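Local coordinates for sortase B (PDB 5JCV), which anchors surface proteins to the cell wall, cleaving a C-terminal sorting signal and passing the substrate on through a covalent thioester intermediate, at residues A[84-88]-A[176-180]. Residues are numbered along the deposited sequence; the frame is centred on the assembly and turned at random.
Sequences LRKYL and RMVIQ
The 3-10 segment 84-88 runs across one face of strand 176-180, nearest where the CA atoms of Arg85 and Met177 lie 6.3 Å apart, and no hydrogen bond joins the two. Both lie in the sortase domain, the part of the membrane-anchored protein present here; the strand belongs to the eight-stranded beta-barrel of the sortase fold, paired antiparallel with strands 107-118 and 160-165. The 3-10 segment, which leads toward helix 90-95, covers the face from which Met177 and Ile179 project, while Val178 points to the other. Met177, a selenomethionine, fills the middle. Its CG is anti to the backbone N (chi1 180°) and meets Leu84 CB at 3.7 Å; the chain then bends at chi2 (73°), bringing SE and CE against Leu88. Met177 and Leu88 lie alongside one another, pointing opposite ways, and Leu88, itself exposed, lays CD2 3.8 Å from Met177 CE. Deeper in, Ile179 CG1 packs against Leu84 CD2 at 4.1 Å, and Leu84 also reaches Leu163 on the adjoining strand. Tyr87 flanks Ile179: its hydroxyl is hydrogen-bonded to His96 O, just past helix 90-95, and its ring lies edge-to-face with Phe92 on that helix. Ile179 crosses Tyr87 at about a right angle, its CD1 oblique to the ring and pressed to 3.4 Å from Tyr87 CB.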
loop_
_atom_site.group_PDB
_atom_site.type_symbol
_atom_site.label_atom_id
_atom_site.label_comp_id
_atom_site.label_asym_id
_atom_site.label_seq_id
_atom_site.Cartn_x
_atom_site.Cartn_y
_atom_site.Cartn_z
ATOM N N LEU A 84 -12.243 -6.564 21.370
ATOM C CA LEU A 84 -13.119 -5.377 21.220
ATOM C C LEU A 84 -14.039 -5.192 22.449
ATOM O O LEU A 84 -14.384 -4.058 22.842
ATOM C CB LEU A 84 -13.966 -5.455 19.903
ATOM C CG LEU A 84 -13.247 -5.290 18.553
ATOM C CD1 LEU A 84 -14.186 -5.068 17.368
ATOM C CD2 LEU A 84 -12.295 -4.130 18.662
ATOM N N ARG A 85 -14.408 -6.309 23.070
ATOM C CA ARG A 85 -15.279 -6.296 24.245
ATOM C C ARG A 85 -14.645 -5.591 25.457
ATOM O O ARG A 85 -15.344 -5.208 26.408
ATOM C CB ARG A 85 -15.668 -7.734 24.609
ATOM C CG ARG A 85 -14.467 -8.482 25.199
ATOM C CD ARG A 85 -14.745 -9.905 25.665
ATOM N NE ARG A 85 -13.539 -10.539 26.176
ATOM C CZ ARG A 85 -13.492 -11.770 26.686
ATOM N NH1 ARG A 85 -14.601 -12.516 26.791
ATOM N NH2 ARG A 85 -12.329 -12.251 27.121
ATOM N N LYS A 86 -13.325 -5.424 25.460
ATOM C CA LYS A 86 -12.703 -4.664 26.568
ATOM C C LYS A 86 -13.250 -3.229 26.685
ATOM O O LYS A 86 -13.282 -2.628 27.778
ATOM C CB LYS A 86 -11.193 -4.606 26.412
ATOM C CG LYS A 86 -10.453 -5.943 26.536
ATOM C CD LYS A 86 -8.966 -5.724 26.249
ATOM C CE LYS A 86 -8.129 -6.960 26.495
ATOM N NZ LYS A 86 -7.741 -7.084 27.935
ATOM N N TYR A 87 -13.698 -2.684 25.570
ATOM C CA TYR A 87 -14.313 -1.386 25.566
ATOM C C TYR A 87 -15.655 -1.278 26.313
ATOM O O TYR A 87 -16.141 -0.177 26.457
ATOM C CB TYR A 87 -14.409 -0.833 24.106
ATOM C CG TYR A 87 -13.079 -0.322 23.614
ATOM C CD1 TYR A 87 -12.606 0.878 24.062
ATOM C CD2 TYR A 87 -12.290 -1.041 22.725
ATOM C CE1 TYR A 87 -11.376 1.378 23.660
ATOM C CE2 TYR A 87 -11.037 -0.558 22.319
ATOM C CZ TYR A 87 -10.584 0.665 22.805
ATOM O OH TYR A 87 -9.356 1.252 22.436
ATOM N N LEU A 88 -16.262 -2.380 26.776
ATOM C CA LEU A 88 -17.450 -2.302 27.644
ATOM C C LEU A 88 -17.080 -2.021 29.106
ATOM O O LEU A 88 -17.938 -1.687 29.902
ATOM C CB LEU A 88 -18.226 -3.627 27.631
ATOM C CG LEU A 88 -18.840 -4.085 26.313
ATOM C CD1 LEU A 88 -19.403 -5.492 26.460
ATOM C CD2 LEU A 88 -19.905 -3.084 25.869
ATOM N N ARG A 176 -22.836 -8.791 17.916
ATOM C CA ARG A 176 -21.568 -8.225 17.509
ATOM C C ARG A 176 -21.149 -7.127 18.474
ATOM O O ARG A 176 -21.983 -6.471 19.078
ATOM C CB ARG A 176 -21.686 -7.609 16.143
ATOM C CG ARG A 176 -22.084 -8.610 15.075
ATOM C CD ARG A 176 -22.244 -7.833 13.785
ATOM N NE ARG A 176 -22.514 -8.718 12.668
ATOM C CZ ARG A 176 -22.620 -8.316 11.406
ATOM N NH1 ARG A 176 -22.487 -7.029 11.080
ATOM N NH2 ARG A 176 -22.877 -9.217 10.476
HETATM N N MSE A 177 -19.843 -6.950 18.599
HETATM C CA MSE A 177 -19.266 -5.848 19.338
HETATM C C MSE A 177 -18.807 -4.824 18.317
HETATM O O MSE A 177 -18.272 -5.165 17.274
HETATM C CB MSE A 177 -18.141 -6.443 20.180
HETATM C CG MSE A 177 -17.466 -5.378 20.993
HETATM SE SE MSE A 177 -18.710 -4.890 22.436
HETATM C CE MSE A 177 -18.094 -3.062 22.529
ATOM N N VAL A 178 -19.047 -3.557 18.598
ATOM C CA VAL A 178 -18.781 -2.501 17.624
ATOM C C VAL A 178 -18.096 -1.333 18.311
ATOM O O VAL A 178 -18.527 -0.907 19.358
ATOM C CB VAL A 178 -20.063 -1.981 16.965
ATOM C CG1 VAL A 178 -19.713 -0.873 15.968
ATOM C CG2 VAL A 178 -20.792 -3.099 16.264
ATOM N N ILE A 179 -17.046 -0.830 17.693
ATOM C CA ILE A 179 -16.327 0.350 18.163
ATOM C C ILE A 179 -16.274 1.278 16.976
ATOM O O ILE A 179 -15.942 0.844 15.877
ATOM C CB ILE A 179 -14.877 -0.026 18.522
ATOM C CG1 ILE A 179 -14.898 -1.110 19.588
ATOM C CG2 ILE A 179 -14.067 1.152 18.999
ATOM C CD1 ILE A 179 -15.494 -0.654 20.886
ATOM N N GLN A 180 -16.650 2.529 17.177
ATOM C CA GLN A 180 -16.526 3.515 16.142
ATOM C C GLN A 180 -15.712 4.763 16.560
ATOM O O GLN A 180 -15.824 5.267 17.683
ATOM C CB GLN A 180 -17.907 3.903 15.693
ATOM C CG GLN A 180 -18.684 2.728 15.170
ATOM C CD GLN A 180 -20.017 3.163 14.682
ATOM O OE1 GLN A 180 -20.851 3.556 15.487
ATOM N NE2 GLN A 180 -20.225 3.137 13.354
#